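PDB 5NO8: Baccell_00875 from Bacteroides cellulosilyticus DSM 14838, which probably acts as a polysaccharide lyase that removes the L-rhamnose caps, linked through glucuronic acid, from complex arabinogalactan proteins. Local coordinates for residues Y70-G75 and V144-N149; Y200-R205 and G216-D221; C262-F267 and V641-L646; V316-Y321 and A330-I335. All blocks are in the same frame, centred on the assembly; numbering follows the deposited sequence.

Contact 1: residues Y70-G75 and V144-N149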
# COMPACT_ATOMS: atom_id res chain seq x y z
N TYR A 70 18.33 7.17 15.91
CA TYR A 70 17.68 6.31 14.90
C TYR A 70 18.62 5.53 14.00
O TYR A 70 18.17 4.88 13.04
CB TYR A 70 16.75 7.16 14.02
CG TYR A 70 15.52 7.64 14.72
CD1 TYR A 70 14.60 6.73 15.25
CD2 TYR A 70 15.21 8.99 14.79
CE1 TYR A 70 13.45 7.16 15.88
CE2 TYR A 70 14.05 9.43 15.42
CZ TYR A 70 13.17 8.50 15.95
OH TYR A 70 12.02 8.91 16.54
N GLY A 71 19.91 5.55 14.30
CA GLY A 71 20.87 4.78 13.54
C GLY A 71 20.53 3.29 13.46
O GLY A 71 20.07 2.70 14.43
N TRP A 72 20.79 2.71 12.30
CA TRP A 72 20.61 1.27 12.08
C TRP A 72 21.34 0.47 13.14
O TRP A 72 22.57 0.64 13.35
CB TRP A 72 21.14 0.89 10.70
CG TRP A 72 21.06 -0.54 10.38
CD1 TRP A 72 21.76 -1.55 10.98
CD2 TRP A 72 20.28 -1.15 9.36
NE1 TRP A 72 21.45 -2.75 10.40
CE2 TRP A 72 20.56 -2.53 9.39
CE3 TRP A 72 19.39 -0.66 8.40
CZ2 TRP A 72 19.92 -3.43 8.55
CZ3 TRP A 72 18.78 -1.57 7.54
CH2 TRP A 72 19.04 -2.93 7.63
N GLY A 73 20.62 -0.41 13.82
CA GLY A 73 21.25 -1.24 14.83
C GLY A 73 21.08 -0.76 16.25
O GLY A 73 21.33 -1.53 17.20
N LEU A 74 20.65 0.49 16.42
CA LEU A 74 20.19 0.98 17.68
C LEU A 74 18.76 0.50 17.88
O LEU A 74 18.16 -0.10 16.98
CB LEU A 74 20.30 2.49 17.79
CG LEU A 74 21.72 3.03 17.54
CD1 LEU A 74 21.69 4.53 17.75
CD2 LEU A 74 22.77 2.33 18.40
N GLY A 75 18.24 0.68 19.07
CA GLY A 75 16.89 0.17 19.34
C GLY A 75 16.43 0.47 20.73
O GLY A 75 16.98 1.35 21.40
N VAL A 144 14.59 -3.08 16.80
CA VAL A 144 15.85 -2.59 16.27
C VAL A 144 15.49 -1.61 15.14
O VAL A 144 14.69 -1.94 14.24
CB VAL A 144 16.72 -3.73 15.73
CG1 VAL A 144 18.01 -3.21 15.07
CG2 VAL A 144 17.06 -4.71 16.82
N TYR A 145 16.07 -0.42 15.17
CA TYR A 145 15.90 0.51 14.06
C TYR A 145 16.58 0.00 12.79
O TYR A 145 17.73 -0.43 12.83
CB TYR A 145 16.46 1.89 14.40
CG TYR A 145 15.75 2.58 15.50
CD1 TYR A 145 14.41 2.93 15.38
CD2 TYR A 145 16.41 2.91 16.67
CE1 TYR A 145 13.75 3.60 16.40
CE2 TYR A 145 15.77 3.57 17.69
CZ TYR A 145 14.45 3.95 17.55
OH TYR A 145 13.83 4.61 18.59
N THR A 146 15.84 0.04 11.68
CA THR A 146 16.34 -0.33 10.36
C THR A 146 15.85 0.77 9.41
O THR A 146 14.84 0.60 8.71
CB THR A 146 15.86 -1.73 9.91
OG1 THR A 146 14.43 -1.75 9.88
CG2 THR A 146 16.40 -2.83 10.82
N PRO A 147 16.54 1.92 9.43
CA PRO A 147 16.02 3.12 8.75
C PRO A 147 16.26 3.09 7.25
O PRO A 147 17.01 3.89 6.73
CB PRO A 147 16.75 4.26 9.45
CG PRO A 147 18.04 3.65 9.88
CD PRO A 147 17.72 2.23 10.25
N PHE A 148 15.59 2.15 6.58
CA PHE A 148 15.66 2.03 5.11
C PHE A 148 15.25 3.35 4.47
O PHE A 148 14.33 4.04 4.96
CB PHE A 148 14.76 0.90 4.59
CG PHE A 148 15.22 -0.48 4.95
CD1 PHE A 148 16.18 -1.13 4.18
CD2 PHE A 148 14.66 -1.15 6.03
CE1 PHE A 148 16.61 -2.42 4.50
CE2 PHE A 148 15.09 -2.42 6.37
CZ PHE A 148 16.06 -3.05 5.61
N ASN A 149 15.91 3.69 3.36
CA ASN A 149 15.80 5.01 2.72
C ASN A 149 14.58 5.06 1.80
O ASN A 149 14.71 5.08 0.57
CB ASN A 149 17.12 5.32 1.98
CG ASN A 149 17.36 6.79 1.76
OD1 ASN A 149 16.66 7.64 2.28
ND2 ASN A 149 18.40 7.10 0.96
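Two edge-to-face aromatic pairs and two backbone bonds join Tyr70-Gly75 to Val144-Asn149. The edge of the Tyr70 ring comes down on one face of Tyr145, toward its rim, with CD1 of Tyr70 3.4 Å from CE1 of Tyr145 and the planes 79° apart. At the other end the outer edge of the Trp72 indole meets the face of Phe148, Trp72 CH2 lying 3.6 Å from Phe148 CZ. One face of the same indole takes a CH-pi contact from Thr146, whose CB stands 4.1 Å from the centroid of the six-membered ring, while Pro147 CD lies 3.7 Å from Trp72 CB. The indole reaches this place with CG anti to the backbone N (chi1 178°), and its NE1 is held by Glu125; the Tyr70 hydroxyl bonds to Glu204. The main chain of Tyr145 is gripped twice, its N donating to Leu74 O at 2.8 Å and its O accepting from Gly73 N at 3.1 Å. That Gly73 N-H is presented by a turn closed by Leu74 N to Gly71 O at 3.0 Å. Gly73 takes a positive phi of 99°, where a CB would jam against the preceding carbonyl. The type II beta turn Gly71-Leu74 thus runs directly into strand 75-81, whose first residue, Gly75, forms an antiparallel non-hydrogen-bonded pair with Val144 of strand 137-145 in the mixed sheet.

Contact 2: residues Y200-R205 and G216-D221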
# COMPACT_ATOMS: atom_id res chain seq x y z
N TYR A 200 6.43 -4.50 12.73
CA TYR A 200 7.27 -3.32 12.65
C TYR A 200 6.52 -2.08 13.08
O TYR A 200 5.30 -2.05 13.12
CB TYR A 200 7.86 -3.14 11.25
CG TYR A 200 6.86 -2.75 10.18
CD1 TYR A 200 6.10 -3.71 9.54
CD2 TYR A 200 6.67 -1.41 9.81
CE1 TYR A 200 5.21 -3.38 8.55
CE2 TYR A 200 5.77 -1.05 8.81
CZ TYR A 200 5.02 -2.05 8.20
OH TYR A 200 4.11 -1.77 7.20
N GLU A 201 7.28 -1.05 13.42
CA GLU A 201 6.75 0.23 13.81
C GLU A 201 7.30 1.29 12.91
O GLU A 201 8.34 1.11 12.27
CB GLU A 201 7.15 0.56 15.23
CG GLU A 201 6.46 -0.29 16.26
CD GLU A 201 7.02 -0.06 17.65
OE1 GLU A 201 6.62 0.95 18.27
OE2 GLU A 201 7.88 -0.86 18.10
N ILE A 202 6.61 2.42 12.89
CA ILE A 202 7.02 3.58 12.13
C ILE A 202 7.19 4.71 13.12
O ILE A 202 6.32 4.96 13.97
CB ILE A 202 5.97 3.97 11.05
CG1 ILE A 202 5.85 2.91 9.97
CG2 ILE A 202 6.30 5.32 10.39
CD1 ILE A 202 7.06 2.70 9.11
N TRP A 203 8.31 5.42 12.98
CA TRP A 203 8.60 6.60 13.79
C TRP A 203 8.79 7.83 12.90
O TRP A 203 9.14 7.68 11.73
CB TRP A 203 9.86 6.38 14.66
CG TRP A 203 9.71 5.30 15.64
CD1 TRP A 203 10.09 4.00 15.49
CD2 TRP A 203 9.10 5.39 16.90
NE1 TRP A 203 9.78 3.29 16.61
CE2 TRP A 203 9.15 4.11 17.49
CE3 TRP A 203 8.52 6.44 17.62
CZ2 TRP A 203 8.65 3.85 18.77
CZ3 TRP A 203 7.99 6.18 18.85
CH2 TRP A 203 8.07 4.90 19.43
N GLU A 204 8.54 9.01 13.47
CA GLU A 204 8.78 10.32 12.83
C GLU A 204 7.87 10.62 11.62
O GLU A 204 8.33 10.97 10.51
CB GLU A 204 10.25 10.50 12.48
CG GLU A 204 11.19 10.36 13.66
CD GLU A 204 10.98 11.45 14.71
OE1 GLU A 204 10.54 12.55 14.34
OE2 GLU A 204 11.22 11.20 15.91
N ARG A 205 6.58 10.50 11.85
CA ARG A 205 5.60 11.03 10.92
C ARG A 205 4.94 12.27 11.52
O ARG A 205 4.84 12.42 12.74
CB ARG A 205 4.55 9.98 10.59
CG ARG A 205 5.13 8.70 10.00
CD ARG A 205 5.93 8.93 8.72
NE ARG A 205 5.22 9.62 7.62
CZ ARG A 205 4.44 9.05 6.70
NH1 ARG A 205 4.21 7.73 6.70
NH2 ARG A 205 3.84 9.81 5.76
N GLY A 216 9.00 7.58 6.89
CA GLY A 216 9.44 7.65 8.25
C GLY A 216 10.56 6.65 8.53
O GLY A 216 11.25 6.19 7.62
N ILE A 217 10.76 6.38 9.81
CA ILE A 217 11.85 5.53 10.29
C ILE A 217 11.27 4.20 10.73
O ILE A 217 10.49 4.16 11.64
CB ILE A 217 12.59 6.16 11.48
CG1 ILE A 217 13.18 7.53 11.09
CG2 ILE A 217 13.68 5.22 12.01
CD1 ILE A 217 14.14 7.53 9.93
N ILE A 218 11.70 3.13 10.08
CA ILE A 218 11.21 1.76 10.36
C ILE A 218 11.97 1.16 11.54
O ILE A 218 13.19 1.27 11.61
CB ILE A 218 11.38 0.88 9.11
CG1 ILE A 218 10.47 1.40 7.97
CG2 ILE A 218 11.12 -0.59 9.43
CD1 ILE A 218 10.95 1.07 6.59
N ALA A 219 11.24 0.53 12.47
CA ALA A 219 11.81 -0.28 13.53
C ALA A 219 11.22 -1.69 13.43
O ALA A 219 10.01 -1.85 13.36
CB ALA A 219 11.52 0.30 14.90
N LEU A 220 12.07 -2.70 13.38
CA LEU A 220 11.60 -4.09 13.32
C LEU A 220 11.40 -4.62 14.75
O LEU A 220 12.34 -4.59 15.56
CB LEU A 220 12.58 -4.95 12.52
CG LEU A 220 12.79 -4.51 11.06
CD1 LEU A 220 13.66 -5.51 10.35
CD2 LEU A 220 11.49 -4.32 10.26
N ASP A 221 10.20 -5.14 15.03
CA ASP A 221 9.86 -5.64 16.35
C ASP A 221 10.19 -7.10 16.53
O ASP A 221 9.77 -7.94 15.75
CB ASP A 221 8.36 -5.46 16.63
CG ASP A 221 7.93 -4.01 16.62
OD1 ASP A 221 8.60 -3.18 17.27
OD2 ASP A 221 6.92 -3.70 15.97
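Four backbone hydrogen bonds lace strand 200-203 to strand 217-221, antiparallel with 154° between their directions. Glu201 and Ala219 form one hydrogen-bonded pair, with Glu201 N to Ala219 O at 2.8 Å; in the return bond the Ala219 N sits above the carbonyl plane of Glu201. Trp203 and Ile217 form the next, Ile217 N reaching Trp203 O at 2.8 Å almost straight. Apolar contacts run along both faces. The Ile202 and Ile218 chains run abreast, CD1 of Ile202 3.8 Å from CG1 of Ile218; on the opposite face the Ala219 methyl meets the indole edge of Trp203, CB to NE1 3.9 Å. Two acid side chains meet on the face of Trp203 and Ala219: OE2 of Glu201 and OD1 of Asp221 are 2.6 Å apart, so one carboxyl group is probably protonated, and Tyr76 OH bonds to the same OE2 and to Trp203 NE1. Gly216, opposite Glu204, stands where a CB would clash with Trp203 O and Arg205 CD. Strand 217-221 is flanked on its other side by strand 137-145, while strand 199-203 continues the sheet to strand 664-665; Ile167 of strand 163-168 packs on Tyr200, Ile218 and Leu220.

Contact 3: residues C262-F267 and V641-L646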
# COMPACT_ATOMS: atom_id res chain seq x y z
N CYS A 262 -0.16 -18.55 -0.72
CA CYS A 262 -1.51 -19.12 -0.81
C CYS A 262 -2.01 -18.96 -2.23
O CYS A 262 -1.59 -18.08 -2.95
CB CYS A 262 -2.46 -18.40 0.14
SG CYS A 262 -1.92 -18.41 1.87
N ASN A 263 -2.98 -19.80 -2.61
CA ASN A 263 -3.56 -19.67 -3.94
C ASN A 263 -4.27 -18.32 -4.09
O ASN A 263 -4.25 -17.73 -5.17
CB ASN A 263 -4.46 -20.88 -4.29
CG ASN A 263 -5.63 -21.04 -3.37
OD1 ASN A 263 -5.47 -21.05 -2.15
ND2 ASN A 263 -6.83 -21.12 -3.93
N LYS A 264 -4.92 -17.86 -3.02
CA LYS A 264 -5.50 -16.53 -2.95
C LYS A 264 -5.38 -16.09 -1.51
O LYS A 264 -5.08 -16.91 -0.67
CB LYS A 264 -6.97 -16.57 -3.26
CG LYS A 264 -7.29 -17.10 -4.61
CD LYS A 264 -8.69 -16.72 -4.99
CE LYS A 264 -9.73 -17.69 -4.53
NZ LYS A 264 -10.72 -17.81 -5.67
N TYR A 265 -5.63 -14.81 -1.25
CA TYR A 265 -5.60 -14.30 0.14
C TYR A 265 -6.94 -13.86 0.66
O TYR A 265 -7.08 -13.60 1.85
CB TYR A 265 -4.53 -13.20 0.28
CG TYR A 265 -3.20 -13.78 -0.00
CD1 TYR A 265 -2.49 -14.47 0.99
CD2 TYR A 265 -2.65 -13.73 -1.29
CE1 TYR A 265 -1.28 -15.10 0.70
CE2 TYR A 265 -1.43 -14.33 -1.58
CZ TYR A 265 -0.73 -15.00 -0.58
OH TYR A 265 0.45 -15.64 -0.85
N VAL A 266 -7.94 -13.79 -0.22
CA VAL A 266 -9.30 -13.55 0.18
C VAL A 266 -10.15 -14.65 -0.46
O VAL A 266 -10.05 -14.90 -1.67
CB VAL A 266 -9.81 -12.16 -0.27
CG1 VAL A 266 -11.26 -11.97 0.13
CG2 VAL A 266 -8.93 -11.07 0.32
N PHE A 267 -10.94 -15.31 0.37
CA PHE A 267 -11.77 -16.46 -0.01
C PHE A 267 -13.23 -16.19 0.26
O PHE A 267 -13.55 -15.53 1.24
CB PHE A 267 -11.37 -17.66 0.85
CG PHE A 267 -10.00 -18.13 0.58
CD1 PHE A 267 -9.76 -19.01 -0.47
CD2 PHE A 267 -8.91 -17.61 1.29
CE1 PHE A 267 -8.49 -19.44 -0.77
CE2 PHE A 267 -7.63 -18.05 0.99
CZ PHE A 267 -7.42 -18.97 -0.02
N VAL A 641 -5.03 -8.16 -7.09
CA VAL A 641 -4.95 -6.81 -6.53
C VAL A 641 -6.32 -6.32 -6.01
O VAL A 641 -6.46 -5.88 -4.87
CB VAL A 641 -4.41 -5.76 -7.54
CG1 VAL A 641 -4.51 -4.37 -6.95
CG2 VAL A 641 -2.99 -6.08 -7.93
N VAL A 642 -7.34 -6.41 -6.86
CA VAL A 642 -8.65 -5.88 -6.50
C VAL A 642 -9.34 -6.74 -5.45
O VAL A 642 -10.03 -6.20 -4.59
CB VAL A 642 -9.52 -5.56 -7.74
CG1 VAL A 642 -8.79 -4.56 -8.64
CG2 VAL A 642 -9.93 -6.83 -8.52
N ARG A 643 -9.12 -8.05 -5.49
CA ARG A 643 -9.64 -8.99 -4.48
C ARG A 643 -9.13 -8.63 -3.08
O ARG A 643 -9.88 -8.61 -2.09
CB ARG A 643 -9.23 -10.41 -4.87
CG ARG A 643 -9.54 -11.44 -3.85
CD ARG A 643 -9.55 -12.82 -4.49
NE ARG A 643 -8.22 -13.14 -4.98
CZ ARG A 643 -7.88 -13.49 -6.22
NH1 ARG A 643 -8.78 -13.63 -7.18
NH2 ARG A 643 -6.62 -13.79 -6.48
N ASN A 644 -7.85 -8.27 -3.01
CA ASN A 644 -7.24 -8.00 -1.71
C ASN A 644 -7.77 -6.72 -1.08
O ASN A 644 -7.73 -6.57 0.15
CB ASN A 644 -5.72 -8.04 -1.82
CG ASN A 644 -5.20 -9.43 -2.08
OD1 ASN A 644 -5.92 -10.42 -1.89
ND2 ASN A 644 -3.97 -9.52 -2.57
N ASN A 645 -8.29 -5.79 -1.89
CA ASN A 645 -8.90 -4.61 -1.37
C ASN A 645 -10.32 -4.83 -0.85
O ASN A 645 -10.91 -3.94 -0.26
CB ASN A 645 -8.87 -3.49 -2.40
CG ASN A 645 -7.54 -2.79 -2.46
OD1 ASN A 645 -7.44 -1.65 -1.99
ND2 ASN A 645 -6.55 -3.42 -3.07
N LEU A 646 -10.86 -6.03 -1.01
CA LEU A 646 -12.18 -6.31 -0.44
C LEU A 646 -12.22 -6.25 1.06
O LEU A 646 -13.30 -6.13 1.63
CB LEU A 646 -12.72 -7.67 -0.90
CG LEU A 646 -13.03 -7.77 -2.39
CD1 LEU A 646 -13.35 -9.22 -2.71
CD2 LEU A 646 -14.17 -6.84 -2.78
O HOH W 1 -3.85 -14.75 -5.51
O HOH W 2 -5.95 -12.74 -3.23
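Val266, the stem of Arg643 and the Lys264 chain make the close-packed half of this contact. The valine CB rests 3.7 Å from Arg643 CG, and its CG2 branch, anti to its own carbonyl carbon, comes within 3.6 Å of Arg643 O, the Asn644 side chain passing it head to tail. Burial costs something here: Val266 N has no hydrogen-bonding partner in the model. Lys264 runs roughly perpendicular to Arg643 and lays its CD over the centre of one guanidinium face, 3.5 Å from Arg643 CZ, while its NZ turns to a salt bridge with Glu271 and to a bound glycerol. The pieces that meet are the start of edge strand 266-268 with the loop leading into it, and the C-terminal part of helix 632-644 with the residues just after it, so the contact ties a mixed beta-sheet domain to the largely helical part of the chain. Elsewhere the fit is looser and water takes over. Val266 CG1 barely reaches Leu646 CD1, at 4.5 Å. One water, in the guanidinium plane, accepts from Arg643 NE at 2.9 Å and from Tyr265 N, and donates to Asn644 OD1 at 2.7 Å. An alanine in place of Arg643 would remove the plate under Lys264 and one donor to this water, and would probably loosen the hold between the helix end and the strand with its preceding loop. A second water receives Arg643 NH2 only weakly, at 3.1 Å, and donates to the exposed Asn263 through its carbonyl O.

Contact 4: residues V316-Y321 and A330-I335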
# COMPACT_ATOMS: atom_id res chain seq x y z
N VAL A 316 -8.31 -15.53 8.80
CA VAL A 316 -7.69 -16.83 8.94
C VAL A 316 -6.16 -16.70 8.91
O VAL A 316 -5.58 -16.26 7.91
CB VAL A 316 -8.14 -17.86 7.89
CG1 VAL A 316 -7.45 -19.21 8.12
CG2 VAL A 316 -9.66 -18.02 7.88
N ARG A 317 -5.52 -17.11 9.99
CA ARG A 317 -4.08 -17.14 10.06
C ARG A 317 -3.61 -18.57 9.91
O ARG A 317 -4.05 -19.46 10.65
CB ARG A 317 -3.61 -16.59 11.41
CG ARG A 317 -2.11 -16.46 11.52
CD ARG A 317 -1.75 -16.04 12.91
NE ARG A 317 -0.34 -16.25 13.20
CZ ARG A 317 0.60 -15.31 13.30
NH1 ARG A 317 0.32 -14.01 13.19
NH2 ARG A 317 1.83 -15.69 13.59
N PHE A 318 -2.75 -18.82 8.94
CA PHE A 318 -2.11 -20.12 8.83
C PHE A 318 -0.71 -20.00 9.41
O PHE A 318 0.06 -19.13 8.98
CB PHE A 318 -2.02 -20.53 7.37
CG PHE A 318 -3.36 -20.87 6.75
CD1 PHE A 318 -3.96 -22.07 7.03
CD2 PHE A 318 -4.00 -19.98 5.90
CE1 PHE A 318 -5.16 -22.41 6.44
CE2 PHE A 318 -5.23 -20.30 5.33
CZ PHE A 318 -5.79 -21.53 5.60
N ASP A 319 -0.36 -20.87 10.37
CA ASP A 319 0.98 -20.93 10.95
C ASP A 319 1.68 -22.23 10.53
O ASP A 319 1.04 -23.27 10.52
CB ASP A 319 0.94 -20.87 12.47
CG ASP A 319 0.58 -19.50 13.00
OD1 ASP A 319 1.39 -18.55 12.88
OD2 ASP A 319 -0.52 -19.35 13.55
N PHE A 320 2.94 -22.13 10.09
CA PHE A 320 3.81 -23.30 9.93
C PHE A 320 4.86 -23.33 11.04
O PHE A 320 5.42 -22.30 11.42
CB PHE A 320 4.53 -23.29 8.59
CG PHE A 320 3.64 -23.56 7.43
CD1 PHE A 320 3.39 -24.86 7.02
CD2 PHE A 320 3.04 -22.52 6.76
CE1 PHE A 320 2.54 -25.11 5.96
CE2 PHE A 320 2.20 -22.76 5.69
CZ PHE A 320 1.95 -24.05 5.28
N TYR A 321 5.13 -24.53 11.55
CA TYR A 321 6.09 -24.75 12.62
C TYR A 321 7.04 -25.79 12.08
O TYR A 321 6.59 -26.81 11.54
CB TYR A 321 5.42 -25.27 13.88
CG TYR A 321 4.41 -24.31 14.43
CD1 TYR A 321 4.79 -23.29 15.31
CD2 TYR A 321 3.09 -24.37 14.02
CE1 TYR A 321 3.85 -22.38 15.79
CE2 TYR A 321 2.16 -23.47 14.49
CZ TYR A 321 2.55 -22.49 15.36
OH TYR A 321 1.60 -21.61 15.78
N ALA A 330 0.90 -17.05 7.23
CA ALA A 330 0.18 -16.32 6.19
C ALA A 330 -1.12 -15.76 6.75
O ALA A 330 -1.73 -16.37 7.62
CB ALA A 330 -0.11 -17.22 5.02
N ASP A 331 -1.52 -14.59 6.25
CA ASP A 331 -2.76 -13.91 6.69
C ASP A 331 -3.78 -13.92 5.53
O ASP A 331 -3.52 -13.34 4.48
CB ASP A 331 -2.50 -12.47 7.08
CG ASP A 331 -1.58 -12.35 8.29
OD1 ASP A 331 -1.86 -13.02 9.32
OD2 ASP A 331 -0.60 -11.55 8.21
N CYS A 332 -4.91 -14.59 5.75
CA CYS A 332 -6.00 -14.69 4.78
C CYS A 332 -7.29 -14.16 5.39
O CYS A 332 -7.42 -14.06 6.62
CB CYS A 332 -6.22 -16.14 4.35
SG CYS A 332 -4.77 -16.82 3.55
N LEU A 333 -8.25 -13.85 4.52
CA LEU A 333 -9.55 -13.38 4.93
C LEU A 333 -10.62 -14.22 4.25
O LEU A 333 -10.50 -14.52 3.06
CB LEU A 333 -9.75 -11.91 4.51
CG LEU A 333 -11.06 -11.23 4.87
CD1 LEU A 333 -11.23 -11.07 6.37
CD2 LEU A 333 -11.15 -9.84 4.21
N VAL A 334 -11.65 -14.57 5.01
CA VAL A 334 -12.85 -15.19 4.47
C VAL A 334 -14.03 -14.24 4.55
O VAL A 334 -14.34 -13.67 5.62
CB VAL A 334 -13.16 -16.54 5.19
CG1 VAL A 334 -14.37 -17.22 4.53
CG2 VAL A 334 -11.98 -17.45 5.08
N ILE A 335 -14.71 -14.08 3.41
CA ILE A 335 -15.91 -13.24 3.34
C ILE A 335 -17.09 -14.18 3.03
O ILE A 335 -16.87 -15.29 2.58
CB ILE A 335 -15.77 -12.11 2.31
CG1 ILE A 335 -15.66 -12.67 0.90
CG2 ILE A 335 -14.57 -11.23 2.63
CD1 ILE A 335 -15.72 -11.59 -0.17
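A beta hairpin of strands 314-322 and 326-335 supplies this contact, as three consecutive antiparallel pairs. Val316 and Cys332 exchange two backbone bonds: Val316 N to Cys332 O is 2.8 Å and nearly straight, yet the donor sits above the carbonyl plane, whereas Cys332 N meets Val316 O almost head-on. Phe318 and Ala330 form the second hydrogen-bonded pair, with Ala330 N to Phe318 O at 2.8 Å. On the face carrying these four side chains, Cys332 SG lies at the edge of the Phe318 ring, 3.9 Å from CE2, and Val316 CG2 meets Val334 CG2 at 3.7 Å. Arg317 and Asp331 point to the other face. The arginine, stretched out with CG anti to the backbone N (chi1 -175°), grips Asp319 side-on in a salt bridge: NE bonds to Asp319 OD1 (2.9 Å) and OD2 (3.1 Å), and NH2 also bonds to OD1 (3.0 Å), each through a syn lone pair close to the guanidinium plane. Asp331 OD1 lies 4.6 Å from Arg317 NH1, far off that plane, and its OD2 bonds to His329. A leucine at Arg317 would lose this two-nitrogen grip and would probably leave the Asp319 charge poorly compensated. Strand 287-290 flanks 314-322 and strand 266-268 flanks 326-335, while Phe318 packs on strand 272-278 and Ala330 and Cys332 on strand 259-262.

Contacts 1 and 2 touch within one mixed sheet, whose strands 137-145 and 217-221 are neighbours: Val144 O meets Leu220 N at 2.9 Å. Contacts 3 and 4 share another sheet, where Phe267 N meets Leu333 O at 2.8 Å; the centres of contacts 1 and 3 lie about 32 Å apart. Contact 1 is buried throughout, whereas contacts 2, 3 and 4, though mostly buried, each have partly exposed members. Their chemistry follows: ring edges and a turn in contact 1, regular strand ladders in contacts 2 and 4, with paired acids in one and an intrastrand salt bridge in the other, and water bridges from the loop before an edge strand to a helix end in contact 3.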